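Local structure of putative TIM-barrel metal-dependent hydrolase (Mycobacterium avium subsp. paratuberculosis S397, 4DZI) at residues R44-I49 / V53-P58; P60-I65 / L121-C126. The protein probably catalyses a metal-dependent hydrolysis as a member of the amidohydrolase superfamily, with two cadmium ions held in its bimetal site in the crystal. All coordinates share one frame; numbering follows the deposited sequence.

Contact 1. Residues R44-I49 / V53-P58; sequences RTWAVI and VNHFIP
N54 N donates to A47 O at 2.8 Å, a nearly straight bond (165° at the hydrogen) and the direct backbone hydrogen bond between R44-I49 and V53-P58. Next to it V48 and V53 form an antiparallel non-hydrogen-bonded pair. On the other side of the A47-N54 bond, away from V48 and V53, the chains part, and one water accepts from A47 N and donates to N54 O; another lies near both T45 O and P58 O. At the far end R44 NH2 reaches P58 O at 3.2 Å, the oxygen lying in the guanidinium plane but the bond bent to 136°. A bend at chi3 (72°) turns the guanidinium out of the line of the R44 chain, and W46 CH2 lies against one face of the guanidinium, over its centre.

Apolar contacts flank these bonds. V53 splits its branches, CG2 against V48 CG2 and CG1 against W46 CE3 at 3.9 Å; W46 CZ3 meets the edge of the H55 ring at CE1. From I49, CD1 presses on N54 CB at 3.6 Å. N54 OD1 accepts from F56 N, which approaches from above the carbonyl plane. This Asx turn follows a β-hairpin of strands 45-49 and 52-53, in a small antiparallel sheet with 45-49 in the middle and 36-40 on its other side.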
loop_
_atom_site.group_PDB
_atom_site.type_symbol
_atom_site.label_atom_id
_atom_site.label_comp_id
_atom_site.label_asym_id
_atom_site.label_seq_id
_atom_site.Cartn_x
_atom_site.Cartn_y
_atom_site.Cartn_z
ATOM N N ARG C 44 14.831 15.035 -30.565
ATOM C CA ARG C 44 14.751 14.073 -29.472
ATOM C C ARG C 44 14.247 12.772 -30.034
ATOM O O ARG C 44 13.511 12.756 -31.027
ATOM C CB ARG C 44 13.792 14.542 -28.376
ATOM C CG ARG C 44 14.303 15.645 -27.467
ATOM C CD ARG C 44 13.260 16.002 -26.412
ATOM N NE ARG C 44 13.113 14.964 -25.393
ATOM C CZ ARG C 44 12.304 15.057 -24.336
ATOM N NH1 ARG C 44 11.547 16.138 -24.152
ATOM N NH2 ARG C 44 12.245 14.065 -23.457
ATOM N N THR C 45 14.665 11.673 -29.405
ATOM C CA THR C 45 14.153 10.362 -29.728
ATOM C C THR C 45 13.151 9.914 -28.674
ATOM O O THR C 45 13.344 10.139 -27.465
ATOM C CB THR C 45 15.301 9.341 -29.774
ATOM O OG1 THR C 45 16.218 9.748 -30.771
ATOM C CG2 THR C 45 14.803 7.949 -30.097
ATOM N N TRP C 46 12.088 9.262 -29.134
ATOM C CA TRP C 46 11.001 8.820 -28.254
ATOM C C TRP C 46 10.774 7.354 -28.427
ATOM O O TRP C 46 10.767 6.834 -29.563
ATOM C CB TRP C 46 9.701 9.554 -28.582
ATOM C CG TRP C 46 9.819 11.043 -28.475
ATOM C CD1 TRP C 46 10.205 11.939 -29.470
ATOM C CD2 TRP C 46 9.592 11.859 -27.289
ATOM N NE1 TRP C 46 10.207 13.225 -28.992
ATOM C CE2 TRP C 46 9.850 13.245 -27.689
ATOM C CE3 TRP C 46 9.197 11.592 -25.985
ATOM C CZ2 TRP C 46 9.719 14.300 -26.801
ATOM C CZ3 TRP C 46 9.063 12.661 -25.100
ATOM C CH2 TRP C 46 9.313 13.984 -25.500
ATOM N N ALA C 47 10.596 6.652 -27.311
ATOM C CA ALA C 47 10.233 5.239 -27.393
ATOM C C ALA C 47 8.724 5.182 -27.585
ATOM O O ALA C 47 7.970 5.717 -26.773
ATOM C CB ALA C 47 10.601 4.531 -26.084
ATOM N N VAL C 48 8.301 4.537 -28.659
ATOM C CA VAL C 48 6.888 4.447 -28.989
ATOM C C VAL C 48 6.586 2.964 -28.972
ATOM O O VAL C 48 7.098 2.183 -29.805
ATOM C CB VAL C 48 6.607 5.104 -30.357
ATOM C CG1 VAL C 48 5.127 4.969 -30.719
ATOM C CG2 VAL C 48 7.014 6.571 -30.328
ATOM N N ILE C 49 5.767 2.573 -28.005
ATOM C CA ILE C 49 5.534 1.156 -27.673
ATOM C C ILE C 49 4.073 0.831 -27.894
ATOM O O ILE C 49 3.199 1.461 -27.285
ATOM C CB ILE C 49 5.939 0.860 -26.210
ATOM C CG1 ILE C 49 7.356 1.409 -25.953
ATOM C CG2 ILE C 49 5.833 -0.660 -25.945
ATOM C CD1 ILE C 49 7.879 1.199 -24.524
ATOM N N VAL C 53 3.467 6.738 -27.198
ATOM C CA VAL C 53 4.717 7.264 -26.675
ATOM C C VAL C 53 4.831 6.880 -25.224
ATOM O O VAL C 53 3.886 7.039 -24.461
ATOM C CB VAL C 53 4.777 8.784 -26.824
ATOM C CG1 VAL C 53 6.092 9.307 -26.257
ATOM C CG2 VAL C 53 4.646 9.152 -28.320
ATOM N N ASN C 54 6.001 6.372 -24.835
ATOM C CA ASN C 54 6.203 5.920 -23.455
ATOM C C ASN C 54 7.151 6.877 -22.753
ATOM O O ASN C 54 8.022 7.424 -23.388
ATOM C CB ASN C 54 6.824 4.515 -23.490
ATOM C CG ASN C 54 7.052 3.945 -22.116
ATOM O OD1 ASN C 54 8.159 3.990 -21.609
ATOM N ND2 ASN C 54 6.006 3.388 -21.514
ATOM N N HIS C 55 6.996 7.055 -21.443
ATOM C CA HIS C 55 7.764 8.062 -20.745
ATOM C C HIS C 55 8.524 7.497 -19.585
ATOM O O HIS C 55 8.941 8.236 -18.703
ATOM C CB HIS C 55 6.842 9.203 -20.282
ATOM C CG HIS C 55 6.180 9.933 -21.425
ATOM N ND1 HIS C 55 6.855 10.792 -22.235
ATOM C CD2 HIS C 55 4.854 9.905 -21.890
ATOM C CE1 HIS C 55 6.007 11.279 -23.170
ATOM N NE2 HIS C 55 4.783 10.730 -22.956
ATOM N N PHE C 56 8.750 6.189 -19.570
ATOM C CA PHE C 56 9.383 5.562 -18.413
ATOM C C PHE C 56 10.834 6.020 -18.307
ATOM O O PHE C 56 11.299 6.372 -17.197
ATOM C CB PHE C 56 9.318 4.034 -18.519
ATOM C CG PHE C 56 10.045 3.313 -17.393
ATOM C CD1 PHE C 56 9.561 3.348 -16.088
ATOM C CD2 PHE C 56 11.195 2.594 -17.661
ATOM C CE1 PHE C 56 10.223 2.677 -15.063
ATOM C CE2 PHE C 56 11.862 1.903 -16.651
ATOM C CZ PHE C 56 11.378 1.938 -15.348
ATOM N N ILE C 57 11.505 6.087 -19.456
ATOM C CA ILE C 57 12.867 6.659 -19.497
ATOM C C ILE C 57 12.781 8.034 -20.182
ATOM O O ILE C 57 12.352 8.125 -21.346
ATOM C CB ILE C 57 13.831 5.743 -20.284
ATOM C CG1 ILE C 57 13.924 4.321 -19.648
ATOM C CG2 ILE C 57 15.199 6.407 -20.434
ATOM C CD1 ILE C 57 14.363 4.292 -18.181
ATOM N N PRO C 58 13.210 9.105 -19.493
ATOM C CA PRO C 58 13.147 10.457 -20.081
ATOM C C PRO C 58 13.949 10.637 -21.374
ATOM O O PRO C 58 13.553 11.433 -22.229
ATOM C CB PRO C 58 13.696 11.360 -18.964
ATOM C CG PRO C 58 13.443 10.599 -17.704
ATOM C CD PRO C 58 13.593 9.142 -18.071
HETATM O O HOH W 1 12.551 11.582 -25.154
HETATM O O HOH W 2 10.367 7.821 -24.757
#

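Contact 2. Residues P60-I65 / L121-C126; sequences PTFDPI and LPTFGC
F62 reaches T123 and F124 with the far end of its ring, starting from a backbone in the left-handed region. Its CB points toward L121-C126, and chi1 of -69° sets CG beside the backbone N and opposite the carbonyl carbon. Along one edge of the ring, CE1 lies 3.9 Å from T123 CG2. CZ at the tip comes closest, 3.8 Å from T123 CG2, with the methyl oblique to the ring. CZ also lies 4.1 Å from F124 N, which is near the ring plane at its edge, and 4.2 Å from F124 CB. The ring of Y17 meets that of F62 at about 30° between planes.

The loop that F62 touches follows strand 115-121 and precedes helix 128-131, close to the metal centre of this TIM-barrel amidohydrolase: the T123 side chain is about 7 Å from a cadmium ion.

T123 divides its branches there. CG2, anti to the backbone N, is turned to the phenylalanine, while OG1 is hydrogen-bonded to Y16 O and to NE2 of the cadmium ligand H359. E18 holds the loop backbone with both carboxylate oxygens: OE1 takes F124 N, and OE2 takes T123 N and G125 N. On the F62 side, T61 OG1 accepts from D63 N at 3.3 Å, making an ST turn.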
loop_
_atom_site.group_PDB
_atom_site.type_symbol
_atom_site.label_atom_id
_atom_site.label_comp_id
_atom_site.label_asym_id
_atom_site.label_seq_id
_atom_site.Cartn_x
_atom_site.Cartn_y
_atom_site.Cartn_z
ATOM N N PRO C 60 15.726 7.901 -24.110
ATOM C CA PRO C 60 16.133 6.529 -24.423
ATOM C C PRO C 60 17.491 6.440 -25.087
ATOM O O PRO C 60 18.041 5.327 -25.201
ATOM C CB PRO C 60 15.026 6.028 -25.343
ATOM C CG PRO C 60 14.480 7.281 -25.960
ATOM C CD PRO C 60 14.537 8.317 -24.884
ATOM N N THR C 61 18.065 7.570 -25.529
ATOM C CA THR C 61 19.454 7.473 -26.063
ATOM C C THR C 61 20.476 7.422 -24.924
ATOM O O THR C 61 21.646 7.149 -25.168
ATOM C CB THR C 61 19.880 8.653 -26.970
ATOM O OG1 THR C 61 20.125 9.802 -26.160
ATOM C CG2 THR C 61 18.815 8.965 -28.046
ATOM N N PHE C 62 20.052 7.774 -23.707
ATOM C CA PHE C 62 20.954 7.748 -22.550
ATOM C C PHE C 62 22.175 8.640 -22.739
ATOM O O PHE C 62 23.225 8.392 -22.163
ATOM C CB PHE C 62 21.378 6.307 -22.196
ATOM C CG PHE C 62 20.232 5.467 -21.652
ATOM C CD1 PHE C 62 19.673 5.788 -20.392
ATOM C CD2 PHE C 62 19.762 4.360 -22.362
ATOM C CE1 PHE C 62 18.612 5.037 -19.890
ATOM C CE2 PHE C 62 18.709 3.594 -21.842
ATOM C CZ PHE C 62 18.147 3.941 -20.601
ATOM N N ASP C 63 22.011 9.725 -23.490
ATOM C CA ASP C 63 23.105 10.679 -23.673
ATOM C C ASP C 63 22.536 12.084 -23.727
ATOM O O ASP C 63 21.642 12.358 -24.556
ATOM C CB ASP C 63 23.799 10.311 -24.972
ATOM C CG ASP C 63 25.123 11.034 -25.148
ATOM O OD1 ASP C 63 25.627 11.640 -24.186
ATOM O OD2 ASP C 63 25.659 10.957 -26.254
ATOM N N PRO C 64 22.986 12.969 -22.832
ATOM C CA PRO C 64 23.989 12.764 -21.779
ATOM C C PRO C 64 23.435 11.876 -20.686
ATOM O O PRO C 64 22.216 11.569 -20.649
ATOM C CB PRO C 64 24.224 14.170 -21.210
ATOM C CG PRO C 64 23.034 14.954 -21.605
ATOM C CD PRO C 64 22.564 14.382 -22.914
ATOM N N ILE C 65 24.313 11.479 -19.779
ATOM C CA ILE C 65 23.945 10.412 -18.859
ATOM C C ILE C 65 24.278 10.852 -17.433
ATOM O O ILE C 65 25.336 11.455 -17.179
ATOM C CB ILE C 65 24.652 9.095 -19.239
ATOM C CG1 ILE C 65 24.084 7.944 -18.392
ATOM C CG2 ILE C 65 26.157 9.236 -19.094
ATOM C CD1 ILE C 65 22.619 7.678 -18.679
ATOM N N LEU C 121 21.555 -5.778 -14.953
ATOM C CA LEU C 121 20.101 -5.711 -14.975
ATOM C C LEU C 121 19.691 -4.550 -15.875
ATOM O O LEU C 121 20.450 -3.612 -16.042
ATOM C CB LEU C 121 19.573 -5.470 -13.534
ATOM C CG LEU C 121 20.169 -6.441 -12.509
ATOM C CD1 LEU C 121 19.642 -6.139 -11.123
ATOM C CD2 LEU C 121 19.808 -7.881 -12.845
ATOM N N PRO C 122 18.478 -4.608 -16.447
ATOM C CA PRO C 122 18.061 -3.627 -17.425
ATOM C C PRO C 122 17.746 -2.270 -16.812
ATOM O O PRO C 122 17.530 -2.140 -15.591
ATOM C CB PRO C 122 16.749 -4.212 -18.011
ATOM C CG PRO C 122 16.620 -5.590 -17.462
ATOM C CD PRO C 122 17.394 -5.554 -16.151
ATOM N N THR C 123 17.715 -1.257 -17.677
ATOM C CA THR C 123 17.264 0.070 -17.292
ATOM C C THR C 123 15.962 0.352 -18.048
ATOM O O THR C 123 14.866 0.262 -17.475
ATOM C CB THR C 123 18.362 1.146 -17.510
ATOM O OG1 THR C 123 19.506 0.785 -16.705
ATOM C CG2 THR C 123 17.840 2.524 -17.062
ATOM N N PHE C 124 16.068 0.644 -19.338
ATOM C CA PHE C 124 14.870 0.760 -20.187
ATOM C C PHE C 124 13.960 -0.478 -20.120
ATOM O O PHE C 124 12.747 -0.350 -20.134
ATOM C CB PHE C 124 15.321 1.017 -21.635
ATOM C CG PHE C 124 14.196 1.125 -22.635
ATOM C CD1 PHE C 124 13.442 2.286 -22.748
ATOM C CD2 PHE C 124 13.910 0.058 -23.480
ATOM C CE1 PHE C 124 12.408 2.378 -23.670
ATOM C CE2 PHE C 124 12.889 0.157 -24.425
ATOM C CZ PHE C 124 12.132 1.313 -24.515
ATOM N N GLY C 125 14.522 -1.686 -20.070
ATOM C CA GLY C 125 13.721 -2.879 -20.189
ATOM C C GLY C 125 12.712 -3.031 -19.046
ATOM O O GLY C 125 11.723 -3.751 -19.200
ATOM N N CYS C 126 12.980 -2.379 -17.919
ATOM C CA CYS C 126 12.075 -2.463 -16.734
ATOM C C CYS C 126 10.774 -1.661 -16.906
ATOM O O CYS C 126 9.909 -1.714 -15.998
ATOM C CB CYS C 126 12.781 -2.041 -15.447
ATOM S SG CYS C 126 14.147 -3.184 -15.046
#

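Overall arrangement
Contact 1 closes before contact 2 opens, and their centres are 11 Å apart on the same side of the chain's centre. N59 alone separates V53-P58 from P60-I65, so one loop, running from strand 52-53 to strand 65-66, serves both. The two also touch directly: A47 CB packs on F124 CE1 at 3.7 Å, I57 CG2 on F62 CE1, and F56 CE2 approaches T123 O. M38 of strand 36-40 is touched by A47 in contact 1 and by P60 and F124 in contact 2. The small antiparallel sheet is thereby joined to the loop after strand 115-121, which lies beside the two-cadmium site, while contact 1 is farther out.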